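Local coordinates for protein enoyl-CoA hydratase (Mycobacterium smegmatis, PDB 3PE8) that probably catalyses the reversible addition of water to the double bond of enoyl-CoA thioesters, and binds a zinc ion, at residues D90-P94 and V202-D207; R18-L24 and V54-T60; G133-T137 and A227-W231; S8-L12 and E36-F41; T60-F66 and A98-A103. All coordinates share one frame; numbering follows the deposited sequence. Where two conformers were deposited one is given.

Interaction 1: residues D90-P94 and V202-D207; sequences DMTKP and VRALLD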
# COMPACT_ATOMS: atom_id res chain seq x y z
N ASP A 90 -5.48 20.98 6.40
CA ASP A 90 -4.99 20.11 7.45
C ASP A 90 -5.32 20.75 8.80
O ASP A 90 -5.02 21.92 9.03
CB ASP A 90 -3.48 19.90 7.33
CG ASP A 90 -2.94 18.90 8.36
OD1 ASP A 90 -3.63 17.91 8.67
OD2 ASP A 90 -1.80 19.11 8.83
N MET A 91 -5.93 19.98 9.67
CA MET A 91 -6.39 20.48 10.97
C MET A 91 -6.05 19.43 12.02
O MET A 91 -6.11 18.23 11.74
CB MET A 91 -7.90 20.71 10.94
CG MET A 91 -8.30 21.87 10.03
SD MET A 91 -10.08 22.09 10.09
CE MET A 91 -10.27 22.83 11.73
N THR A 92 -5.72 19.88 13.22
CA THR A 92 -5.55 18.98 14.36
C THR A 92 -6.64 19.17 15.38
O THR A 92 -6.72 18.39 16.33
CB THR A 92 -4.22 19.15 15.03
OG1 THR A 92 -4.13 20.46 15.63
CG2 THR A 92 -3.07 18.92 14.03
N LYS A 93 -7.48 20.19 15.21
CA LYS A 93 -8.64 20.41 16.10
C LYS A 93 -9.86 19.67 15.52
O LYS A 93 -10.12 19.74 14.33
CB LYS A 93 -8.92 21.91 16.21
CG LYS A 93 -7.76 22.69 16.84
CD LYS A 93 -8.04 24.14 17.01
CE LYS A 93 -6.81 24.87 17.49
NZ LYS A 93 -7.04 26.34 17.51
N PRO A 94 -10.64 19.01 16.38
CA PRO A 94 -11.75 18.25 15.87
C PRO A 94 -12.85 19.08 15.23
O PRO A 94 -13.18 20.15 15.71
CB PRO A 94 -12.33 17.59 17.12
CG PRO A 94 -11.31 17.66 18.14
CD PRO A 94 -10.41 18.78 17.81
N VAL A 202 -5.44 15.58 22.69
CA VAL A 202 -6.54 15.55 21.69
C VAL A 202 -5.95 15.82 20.29
O VAL A 202 -6.19 15.09 19.31
CB VAL A 202 -7.66 16.54 22.06
CG1 VAL A 202 -8.57 16.89 20.85
CG2 VAL A 202 -8.46 16.03 23.29
N ARG A 203 -5.17 16.90 20.19
CA ARG A 203 -4.62 17.30 18.90
C ARG A 203 -3.58 16.32 18.39
O ARG A 203 -3.56 16.04 17.20
CB ARG A 203 -4.05 18.72 18.98
CG ARG A 203 -5.16 19.76 19.23
CD ARG A 203 -4.59 21.17 19.47
NE ARG A 203 -5.59 22.03 20.13
CZ ARG A 203 -5.38 23.30 20.46
NH1 ARG A 203 -4.21 23.86 20.21
NH2 ARG A 203 -6.34 24.01 21.05
N ALA A 204 -2.72 15.81 19.27
CA ALA A 204 -1.72 14.83 18.87
C ALA A 204 -2.40 13.53 18.38
O ALA A 204 -2.02 12.96 17.34
CB ALA A 204 -0.72 14.56 20.03
N LEU A 205 -3.42 13.09 19.09
CA LEU A 205 -4.11 11.87 18.71
C LEU A 205 -4.89 12.08 17.41
O LEU A 205 -4.83 11.24 16.51
CB LEU A 205 -5.00 11.34 19.82
CG LEU A 205 -5.66 9.99 19.50
CD1 LEU A 205 -4.75 8.89 18.88
CD2 LEU A 205 -6.35 9.46 20.75
N LEU A 206 -5.58 13.21 17.27
CA LEU A 206 -6.32 13.46 16.01
C LEU A 206 -5.38 13.64 14.80
O LEU A 206 -5.64 13.16 13.71
CB LEU A 206 -7.31 14.63 16.14
CG LEU A 206 -8.19 14.83 14.92
CD1 LEU A 206 -9.02 13.55 14.59
CD2 LEU A 206 -9.12 16.02 15.12
N ASP A 207 -4.25 14.33 15.01
CA ASP A 207 -3.24 14.43 13.96
C ASP A 207 -2.81 13.05 13.52
O ASP A 207 -2.69 12.78 12.32
CB ASP A 207 -2.07 15.26 14.46
CG ASP A 207 -1.18 15.81 13.35
OD1 ASP A 207 -1.60 15.98 12.18
OD2 ASP A 207 -0.01 16.12 13.72
O HOH W 1 -3.98 16.50 10.76
O HOH W 2 -0.61 18.16 10.95
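Thr92 meets Arg203 with the two side chains crossing at about a right angle. This is where the loop leading into strand 95-99 of the crotonase fold lies against the long helix 199-234. Thr92 OG1 sits between its own backbone N and carbonyl carbon (chi1 65°). There it lies 3.8 Å from Arg203 CB. The methyl CG2 of the same threonine takes a different partner, resting 3.7 Å from CG of the Asp207 carboxylate.

Lys93 and Arg203 run side by side and point the same way. The lysine methylene CE lies over the centre of one face of the guanidinium, 3.7 Å from Arg203 CZ. The two positive ends are close, but each has its own partners. Arg203 NH2 makes a salt bridge with Asp55, and Lys93 NZ donates to the backbone oxygens of Ala48, Gln49 and Val54. These partners probably offset the nearness of the like charges.

Pro94 adds the apolar part. The Pro94 ring and the Val202 side chain cross at about a right angle, with Pro94 CG 3.9 Å from Val202 CG1. Leu206 points toward the loop and brings CD2 to 3.5 Å from Pro94 CA. Leu158 of a second subunit packs on both Pro94 and Val202, so this joint also borders a subunit contact.

At the other end, waters appear to bridge the carboxylates of Asp90 and Asp207. Asp90 has two deposited conformers, so that link is tentative. No direct hydrogen bond joins the segments. Thr92 O is buried without a hydrogen-bond partner in the model; the CA-H of Arg203 points at it, with CA 3.5 Å from that oxygen.

Interaction 2: residues R18-L24 and V54-T60; sequences RVRTLTL and VDVVIVT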
# COMPACT_ATOMS: atom_id res chain seq x y z
N ARG A 18 -15.07 27.81 23.96
CA ARG A 18 -13.93 27.31 23.18
C ARG A 18 -14.34 26.48 21.99
O ARG A 18 -13.53 25.76 21.42
CB ARG A 18 -12.89 26.62 24.07
CG ARG A 18 -12.42 27.51 25.26
CD ARG A 18 -11.23 26.91 26.01
NE ARG A 18 -10.13 26.61 25.08
CZ ARG A 18 -9.26 27.50 24.60
NH1 ARG A 18 -9.28 28.77 24.98
NH2 ARG A 18 -8.36 27.09 23.72
N VAL A 19 -15.62 26.60 21.61
CA VAL A 19 -16.16 25.91 20.45
C VAL A 19 -16.59 26.92 19.40
O VAL A 19 -17.35 27.83 19.71
CB VAL A 19 -17.34 25.00 20.85
CG1 VAL A 19 -17.92 24.27 19.59
CG2 VAL A 19 -16.92 23.99 21.95
N ARG A 20 -16.06 26.78 18.18
CA ARG A 20 -16.41 27.71 17.09
C ARG A 20 -17.40 27.01 16.18
O ARG A 20 -17.09 25.95 15.64
CB ARG A 20 -15.19 28.13 16.29
CG ARG A 20 -15.61 29.12 15.17
CD ARG A 20 -14.51 29.98 14.72
NE ARG A 20 -14.03 30.85 15.78
CZ ARG A 20 -12.91 31.53 15.70
NH1 ARG A 20 -12.15 31.43 14.60
NH2 ARG A 20 -12.53 32.31 16.72
N THR A 21 -18.58 27.59 16.04
CA THR A 21 -19.59 27.08 15.14
C THR A 21 -19.56 27.89 13.85
O THR A 21 -19.64 29.14 13.88
CB THR A 21 -20.99 27.15 15.79
OG1 THR A 21 -21.01 26.45 17.05
CG2 THR A 21 -22.06 26.51 14.85
N LEU A 22 -19.45 27.18 12.73
CA LEU A 22 -19.44 27.77 11.39
C LEU A 22 -20.75 27.31 10.75
O LEU A 22 -20.98 26.10 10.58
CB LEU A 22 -18.25 27.23 10.59
CG LEU A 22 -16.86 27.48 11.20
CD1 LEU A 22 -15.78 26.83 10.33
CD2 LEU A 22 -16.61 28.99 11.39
N THR A 23 -21.61 28.28 10.46
CA THR A 23 -22.95 27.99 9.91
C THR A 23 -22.99 28.45 8.46
O THR A 23 -22.95 29.65 8.21
CB THR A 23 -24.06 28.65 10.73
OG1 THR A 23 -23.97 28.22 12.12
CG2 THR A 23 -25.44 28.29 10.13
N LEU A 24 -23.08 27.50 7.52
CA LEU A 24 -23.29 27.81 6.10
C LEU A 24 -24.59 28.61 5.99
O LEU A 24 -25.60 28.20 6.52
CB LEU A 24 -23.40 26.54 5.27
CG LEU A 24 -22.29 25.49 5.40
CD1 LEU A 24 -22.69 24.27 4.57
CD2 LEU A 24 -20.92 26.02 4.95
N VAL A 54 -9.80 28.64 20.28
CA VAL A 54 -10.70 27.59 19.76
C VAL A 54 -10.10 26.21 19.97
O VAL A 54 -8.94 25.95 19.62
CB VAL A 54 -10.92 27.80 18.25
CG1 VAL A 54 -11.78 26.65 17.64
CG2 VAL A 54 -11.57 29.19 18.00
N ASP A 55 -10.89 25.32 20.56
CA ASP A 55 -10.48 23.91 20.68
C ASP A 55 -11.18 22.98 19.70
O ASP A 55 -10.62 21.95 19.32
CB ASP A 55 -10.74 23.38 22.09
CG ASP A 55 -9.79 23.92 23.12
OD1 ASP A 55 -8.66 24.40 22.78
OD2 ASP A 55 -10.18 23.86 24.29
N VAL A 56 -12.43 23.28 19.37
CA VAL A 56 -13.32 22.39 18.61
C VAL A 56 -14.15 23.24 17.65
O VAL A 56 -14.50 24.40 17.96
CB VAL A 56 -14.28 21.57 19.54
CG1 VAL A 56 -15.26 20.69 18.76
CG2 VAL A 56 -13.46 20.71 20.53
N VAL A 57 -14.39 22.70 16.44
CA VAL A 57 -15.25 23.33 15.44
C VAL A 57 -16.53 22.50 15.25
O VAL A 57 -16.46 21.25 15.17
CB VAL A 57 -14.52 23.47 14.07
CG1 VAL A 57 -15.45 24.08 13.02
CG2 VAL A 57 -13.26 24.37 14.19
N ILE A 58 -17.68 23.18 15.16
CA ILE A 58 -18.93 22.59 14.68
C ILE A 58 -19.27 23.21 13.34
O ILE A 58 -19.28 24.45 13.24
CB ILE A 58 -20.11 22.81 15.69
CG1 ILE A 58 -19.80 22.15 17.04
CG2 ILE A 58 -21.45 22.32 15.11
CD1 ILE A 58 -20.76 22.53 18.16
N VAL A 59 -19.58 22.38 12.35
CA VAL A 59 -20.04 22.86 11.07
C VAL A 59 -21.52 22.50 10.93
O VAL A 59 -21.88 21.34 11.15
CB VAL A 59 -19.26 22.24 9.89
CG1 VAL A 59 -19.87 22.67 8.52
CG2 VAL A 59 -17.78 22.65 9.91
N THR A 60 -22.36 23.47 10.55
CA THR A 60 -23.77 23.18 10.37
C THR A 60 -24.29 24.08 9.27
O THR A 60 -23.55 24.94 8.77
CB THR A 60 -24.54 23.30 11.70
OG1 THR A 60 -25.82 22.65 11.60
CG2 THR A 60 -24.74 24.76 12.17
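Arg18 grips Asp55 side-on, with one nitrogen to each carboxylate oxygen. NE donates to OD2 and NH2 to OD1, both at 2.9 Å, forming a salt bridge. Both oxygens lie near the guanidinium plane, but the nitrogens approach from above the carboxylate plane. The two planes stand 58° apart. The arginine chain reaches the acid by bending at chi3 (54°). The backbones meet here too: Asp55 N donates to Arg18 O at 2.8 Å.

Beyond this corner the strands pair in parallel. Arg20 N bonds to Val56 O, and Ile58 N returns to Arg20 O. The ladder continues through Leu22 N to Ile58 O and ends with Leu24 N to Thr60 O. These are the two strands of a beta-alpha-beta unit, with helix 35-50 as the connection.

On one face, Val19 CG1 touches Ile58 CD1 at 3.6 Å, and helix 183-195 packs on both Val56 and Ile58. On the other, Leu22 CD1 lies 3.9 Å from Val57 CG1 under helix 35-50. Val54 CG2 covers one face of the Arg20 guanidinium, 3.5 Å from CZ. Thr15 and Asp51 hold that group in place, while Arg203 makes a second salt bridge to Asp55 OD1.

Interaction 3: residues G133-T137 and A227-W231; sequences GLMPT and AARQW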
# COMPACT_ATOMS: atom_id res chain seq x y z
N GLY A 133 -24.15 14.22 -14.23
CA GLY A 133 -23.07 13.98 -15.20
C GLY A 133 -21.74 14.54 -14.80
O GLY A 133 -21.00 15.07 -15.66
N LEU A 134 -21.42 14.45 -13.51
CA LEU A 134 -20.14 14.92 -12.97
C LEU A 134 -19.46 13.76 -12.24
O LEU A 134 -20.14 12.82 -11.78
CB LEU A 134 -20.33 16.12 -12.03
CG LEU A 134 -20.89 17.39 -12.66
CD1 LEU A 134 -21.18 18.46 -11.63
CD2 LEU A 134 -19.96 17.95 -13.76
N MET A 135 -18.14 13.78 -12.20
CA MET A 135 -17.38 12.87 -11.34
C MET A 135 -16.93 13.60 -10.07
O MET A 135 -16.58 14.78 -10.12
CB MET A 135 -16.18 12.31 -12.09
CG MET A 135 -16.55 11.36 -13.19
SD MET A 135 -17.21 9.79 -12.66
CE MET A 135 -15.64 9.02 -12.18
N PRO A 136 -16.86 12.88 -8.92
CA PRO A 136 -16.47 13.51 -7.66
C PRO A 136 -14.98 13.84 -7.61
O PRO A 136 -14.15 13.08 -8.13
CB PRO A 136 -16.82 12.43 -6.62
CG PRO A 136 -16.72 11.17 -7.34
CD PRO A 136 -17.18 11.46 -8.75
N THR A 137 -14.63 14.98 -7.02
CA THR A 137 -13.25 15.38 -6.84
C THR A 137 -12.91 15.77 -5.41
O THR A 137 -11.76 16.14 -5.11
CB THR A 137 -12.88 16.57 -7.79
OG1 THR A 137 -13.61 17.73 -7.42
CG2 THR A 137 -13.16 16.20 -9.25
N ALA A 227 -9.78 9.59 -12.54
CA ALA A 227 -11.06 9.27 -13.18
C ALA A 227 -11.83 10.55 -13.55
O ALA A 227 -12.47 10.61 -14.60
CB ALA A 227 -11.90 8.35 -12.30
N ALA A 228 -11.77 11.57 -12.68
CA ALA A 228 -12.43 12.85 -12.97
C ALA A 228 -11.79 13.54 -14.19
O ALA A 228 -12.49 14.03 -15.07
CB ALA A 228 -12.39 13.77 -11.74
N ARG A 229 -10.46 13.54 -14.24
CA ARG A 229 -9.78 14.14 -15.37
C ARG A 229 -10.12 13.44 -16.68
O ARG A 229 -10.34 14.09 -17.71
CB ARG A 229 -8.27 14.18 -15.12
CG ARG A 229 -7.92 15.23 -14.06
CD ARG A 229 -6.44 15.48 -13.93
NE ARG A 229 -5.77 14.49 -13.07
CZ ARG A 229 -5.50 14.65 -11.78
NH1 ARG A 229 -4.89 13.67 -11.13
NH2 ARG A 229 -5.86 15.75 -11.12
N GLN A 230 -10.20 12.12 -16.62
CA GLN A 230 -10.51 11.32 -17.82
C GLN A 230 -11.94 11.61 -18.28
O GLN A 230 -12.19 11.65 -19.47
CB GLN A 230 -10.32 9.82 -17.56
N TRP A 231 -12.86 11.77 -17.32
CA TRP A 231 -14.26 12.17 -17.61
C TRP A 231 -14.36 13.54 -18.28
O TRP A 231 -15.07 13.71 -19.31
CB TRP A 231 -15.07 12.17 -16.30
CG TRP A 231 -16.51 12.62 -16.47
CD1 TRP A 231 -17.04 13.84 -16.12
CD2 TRP A 231 -17.60 11.85 -16.97
NE1 TRP A 231 -18.39 13.88 -16.40
CE2 TRP A 231 -18.75 12.67 -16.92
CE3 TRP A 231 -17.72 10.54 -17.46
CZ2 TRP A 231 -20.00 12.22 -17.32
CZ3 TRP A 231 -18.94 10.11 -17.88
CH2 TRP A 231 -20.08 10.94 -17.81
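Met135 CG stands beside its own backbone N (chi1 -70°), and Trp231 CG is anti to its backbone N (chi1 177°). Together these torsions lay the methionine CG over one face of the indole. CG is 3.5 Å from Trp231 CG, off-centre toward the rim of the ring, and makes a CH-pi contact. The two side chains cross at about a right angle. Further bends at chi2 and chi3 carry the methionine chain on. Its SD stays above the five-membered ring at a distance of 5.1 Å from the centroid, a long Met-aromatic contact. Its CE ends 3.8 Å from Ala227 CB.

The loop here follows helix 129-132, which closes in a Schellman motif at Gly133. The carbonyl of that glycine accepts the indole N-H: Trp231 NE1 to Gly133 O is 3.0 Å. The bond is bent, 140° at the hydrogen, and the donor lies above the carbonyl plane. About one turn earlier on helix 199-234, Ala228 CB touches Thr137 CG2 at 3.6 Å.

The CA-CB bond of Pro136 points away from that helix. Its side chain comes within about 4 Å of Glu109 and His129, which bind the zinc ion. Ala204 of a third subunit packs on both Met135 and Trp231.

Interaction 4: residues S8-L12 and E36-F41; sequences SPVLL and ELRSTF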
# COMPACT_ATOMS: atom_id res chain seq x y z
N SER A 8 -26.92 39.41 4.46
CA SER A 8 -26.16 38.79 5.59
C SER A 8 -24.92 38.06 5.09
O SER A 8 -24.81 37.76 3.90
CB SER A 8 -27.06 37.83 6.37
N PRO A 9 -23.97 37.77 5.99
CA PRO A 9 -22.78 37.08 5.51
C PRO A 9 -23.13 35.66 5.08
O PRO A 9 -24.06 35.05 5.62
CB PRO A 9 -21.88 37.04 6.73
CG PRO A 9 -22.79 37.13 7.88
CD PRO A 9 -23.92 38.01 7.44
N VAL A 10 -22.36 35.15 4.14
CA VAL A 10 -22.57 33.79 3.65
C VAL A 10 -22.17 32.72 4.66
O VAL A 10 -22.54 31.57 4.47
CB VAL A 10 -21.85 33.50 2.30
CG1 VAL A 10 -22.45 34.36 1.17
CG2 VAL A 10 -20.32 33.62 2.45
N LEU A 11 -21.42 33.10 5.71
CA LEU A 11 -20.97 32.16 6.74
C LEU A 11 -21.09 32.83 8.09
O LEU A 11 -20.49 33.87 8.30
CB LEU A 11 -19.52 31.71 6.55
CG LEU A 11 -19.07 30.57 7.47
CD1 LEU A 11 -19.67 29.23 7.06
CD2 LEU A 11 -17.52 30.50 7.47
N LEU A 12 -21.89 32.28 8.99
CA LEU A 12 -22.00 32.81 10.35
C LEU A 12 -20.97 32.14 11.24
O LEU A 12 -20.70 30.94 11.07
CB LEU A 12 -23.40 32.62 10.91
CG LEU A 12 -24.50 33.29 10.09
CD1 LEU A 12 -25.85 32.87 10.60
CD2 LEU A 12 -24.37 34.81 10.11
N GLU A 36 -17.66 32.25 -3.39
CA GLU A 36 -17.52 33.04 -2.17
C GLU A 36 -17.67 32.20 -0.90
O GLU A 36 -16.86 32.32 0.01
CB GLU A 36 -18.53 34.20 -2.13
CG GLU A 36 -18.36 35.13 -0.93
CD GLU A 36 -19.50 36.13 -0.75
OE1 GLU A 36 -20.48 36.08 -1.53
OE2 GLU A 36 -19.40 36.94 0.21
N LEU A 37 -18.68 31.33 -0.85
CA LEU A 37 -18.86 30.52 0.36
C LEU A 37 -17.73 29.52 0.51
O LEU A 37 -17.22 29.32 1.62
CB LEU A 37 -20.22 29.85 0.35
CG LEU A 37 -20.53 28.95 1.56
CD1 LEU A 37 -20.26 29.66 2.92
CD2 LEU A 37 -22.00 28.48 1.45
N ARG A 38 -17.27 28.93 -0.59
CA ARG A 38 -16.13 28.00 -0.49
C ARG A 38 -14.91 28.70 0.08
O ARG A 38 -14.30 28.24 1.05
CB ARG A 38 -15.82 27.39 -1.87
CG ARG A 38 -16.84 26.40 -2.37
CD ARG A 38 -16.41 25.70 -3.71
NE ARG A 38 -15.92 26.54 -4.82
CZ ARG A 38 -16.64 26.98 -5.86
NH1 ARG A 38 -17.94 26.73 -5.97
NH2 ARG A 38 -16.06 27.70 -6.81
N SER A 39 -14.57 29.85 -0.48
CA SER A 39 -13.41 30.64 -0.04
C SER A 39 -13.52 30.96 1.45
O SER A 39 -12.56 30.80 2.23
CB SER A 39 -13.34 31.95 -0.81
OG SER A 39 -12.24 32.74 -0.38
N THR A 40 -14.69 31.48 1.82
CA THR A 40 -14.95 31.93 3.18
C THR A 40 -14.91 30.74 4.17
O THR A 40 -14.31 30.84 5.25
CB THR A 40 -16.30 32.69 3.26
OG1 THR A 40 -16.26 33.81 2.36
CG2 THR A 40 -16.55 33.21 4.68
N PHE A 41 -15.54 29.64 3.79
CA PHE A 41 -15.60 28.46 4.66
C PHE A 41 -14.22 27.86 4.90
O PHE A 41 -13.81 27.60 6.04
CB PHE A 41 -16.54 27.42 4.07
CG PHE A 41 -16.61 26.16 4.86
CD1 PHE A 41 -17.22 26.13 6.11
CD2 PHE A 41 -16.00 25.01 4.39
CE1 PHE A 41 -17.24 24.96 6.85
CE2 PHE A 41 -16.03 23.83 5.14
CZ PHE A 41 -16.65 23.83 6.38
O HOH W 3 -20.66 37.19 2.90
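Val10 and Leu11 make the apolar part of this contact, and both point toward the helix. Val10 and Leu37 slide past each other in opposite directions, with Val10 CG2 4.0 Å from Leu37 CD1. That leucine methyl also lies 3.4 Å from Val10 O. CG of Leu11 is anti to its backbone N (chi1 -171°), and its two methyls reach different parts of Phe41. Leu11 CD1 meets the edge of the Phe41 ring, 4.1 Å from its CD1. Leu11 CD2 instead rests against the helix backbone at Phe41 CA. Thr40 CG2 packs against Leu11 CB at 3.8 Å.

The polar links are indirect. Water 3 accepts from Val10 N and donates to Glu36 OE2. The glutamate chain is extended, which carries its carboxylate out to Val10 CG1 and to this water. Thr40 OG1 turns back into its own helix and donates to Glu36 O at 2.8 Å. That oxygen also takes Thr40 N, and the two donors come from opposite faces of its plane. The threonine is thus fixed with its methyl facing Leu11.

The contact places the start of strand 11-16, an outermost strand of the main sheet within this chain, against the first turns of helix 35-50. Strand 19-24 lies alongside: its Leu24 packs on both Leu11 and Phe41.

Interaction 5: residues T60-F66 and A98-A103; sequences TGADPVF and AINGAA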
# COMPACT_ATOMS: atom_id res chain seq x y z
N THR A 60 -22.36 23.47 10.55
CA THR A 60 -23.77 23.18 10.37
C THR A 60 -24.29 24.08 9.27
O THR A 60 -23.55 24.94 8.77
CB THR A 60 -24.54 23.30 11.70
OG1 THR A 60 -25.82 22.65 11.60
CG2 THR A 60 -24.74 24.76 12.17
N GLY A 61 -25.55 23.89 8.91
CA GLY A 61 -26.18 24.76 7.91
C GLY A 61 -27.37 25.51 8.45
O GLY A 61 -28.10 25.02 9.32
N ALA A 62 -27.63 26.69 7.89
CA ALA A 62 -28.89 27.38 8.12
C ALA A 62 -30.02 26.48 7.65
O ALA A 62 -29.92 25.86 6.61
CB ALA A 62 -28.90 28.72 7.37
N ASP A 63 -31.10 26.36 8.42
CA ASP A 63 -32.18 25.46 8.04
C ASP A 63 -32.86 25.87 6.72
O ASP A 63 -32.85 27.05 6.35
CB ASP A 63 -33.25 25.39 9.14
CG ASP A 63 -32.94 24.35 10.23
OD1 ASP A 63 -32.16 23.42 10.03
OD2 ASP A 63 -33.60 24.44 11.31
N PRO A 64 -33.49 24.90 6.03
CA PRO A 64 -33.69 23.51 6.43
C PRO A 64 -32.78 22.50 5.75
O PRO A 64 -32.97 21.30 5.95
CB PRO A 64 -35.12 23.27 5.99
CG PRO A 64 -35.16 24.02 4.64
CD PRO A 64 -34.34 25.26 4.87
N VAL A 65 -31.82 22.98 4.95
CA VAL A 65 -30.92 22.11 4.19
C VAL A 65 -29.53 22.25 4.81
O VAL A 65 -29.16 23.33 5.25
CB VAL A 65 -30.94 22.51 2.71
CG1 VAL A 65 -29.83 21.78 1.93
CG2 VAL A 65 -32.33 22.23 2.08
N PHE A 66 -28.75 21.17 4.91
CA PHE A 66 -27.35 21.29 5.35
C PHE A 66 -26.53 21.93 4.23
O PHE A 66 -26.02 23.05 4.38
CB PHE A 66 -26.75 19.94 5.80
CG PHE A 66 -25.27 20.01 6.02
CD1 PHE A 66 -24.75 20.59 7.16
CD2 PHE A 66 -24.40 19.45 5.11
CE1 PHE A 66 -23.40 20.66 7.38
CE2 PHE A 66 -23.02 19.47 5.35
CZ PHE A 66 -22.52 20.09 6.46
N ALA A 98 -22.81 18.89 12.27
CA ALA A 98 -24.17 18.78 12.80
C ALA A 98 -25.09 18.91 11.61
O ALA A 98 -25.35 20.01 11.10
CB ALA A 98 -24.44 19.87 13.86
N ILE A 99 -25.50 17.76 11.10
CA ILE A 99 -26.22 17.71 9.81
C ILE A 99 -27.70 17.93 10.06
O ILE A 99 -28.40 17.04 10.58
CB ILE A 99 -25.98 16.40 9.10
CG1 ILE A 99 -24.48 16.03 9.05
CG2 ILE A 99 -26.56 16.49 7.66
CD1 ILE A 99 -23.58 17.14 8.44
N ASN A 100 -28.19 19.11 9.67
CA ASN A 100 -29.53 19.59 10.01
C ASN A 100 -30.60 19.29 8.96
O ASN A 100 -31.77 19.54 9.20
CB ASN A 100 -29.49 21.10 10.24
CG ASN A 100 -28.97 21.86 9.03
OD1 ASN A 100 -27.80 21.72 8.67
ND2 ASN A 100 -29.84 22.66 8.38
N GLY A 101 -30.20 18.80 7.80
CA GLY A 101 -31.10 18.58 6.67
C GLY A 101 -30.31 17.88 5.57
O GLY A 101 -29.29 17.23 5.85
N ALA A 102 -30.77 18.03 4.33
CA ALA A 102 -30.16 17.34 3.20
C ALA A 102 -28.70 17.76 3.02
O ALA A 102 -28.36 18.94 3.09
CB ALA A 102 -30.96 17.61 1.90
N ALA A 103 -27.87 16.75 2.77
CA ALA A 103 -26.44 16.89 2.50
C ALA A 103 -26.25 16.13 1.17
O ALA A 103 -26.32 14.91 1.14
CB ALA A 103 -25.62 16.25 3.60
O HOH W 4 -33.46 19.18 4.04
O HOH W 5 -34.18 20.10 8.20
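Asn100 and Phe66 form the tight part of this contact. Asn100 CG lies between the backbone N and the carbonyl carbon (chi1 58°), which points the amide into the 60-66 turn. Its OD1 accepts from Gly61 N at 3.1 Å, with the donor above the carbonyl plane. Its ND2 donates to the anti lone pair of Asp63 OD1 at 2.9 Å, and weakly to Val65 O. One amide therefore ties three points of the turn. Asn100 OD1 also lies at the edge of the Phe66 ring. Ile99 CD1 sits over the centre of one face of that ring, 3.7 Å from the centroid, in a CH-pi contact. Ala103 CB touches Phe66 CD2 at the same distance. Thr60 OG1 adds a hydrogen bond to Ala98 O at 2.7 Å.

The other side is looser and wet. Asp63 and Pro64, joined by a cis peptide bond, are exposed. Two waters donate to Pro64 O; water 5 also reaches Asn100 O, and water 4 accepts from Ala102 N. Asp63 OD2 is held by His180.

In crotonases the chain just beyond each such segment usually supplies an oxyanion-hole N-H, and the same is likely here. The contact joins the ends of neighbouring strands 56-61 and 95-99. Helix 183-195 packs on Thr60, Ala98 and Asn100, while Phe125 of strand 124-126 touches Ile99 and Ala103.

From the N terminus, interaction 4 comes first and closes a loop from 8-12 to helix 35-50. Interaction 2 crosses it, since 18-24 lies inside that loop and 54-60 beyond it. Thr23 and Leu12 join the two through the sheet. Interaction 5 follows interaction 2 in series, shares Thr60 with it and extends the pairing to strand 95-99. Interaction 1 crosses interaction 5: it leaves from 90-94 and ends on helix 199-234. It touches interaction 2 through the Arg203-Asp55 salt bridge. Interaction 3 crosses interaction 1 and uses the same helix, near the chain's C-terminal end. Its centre lies about 30 Å from that of interaction 1.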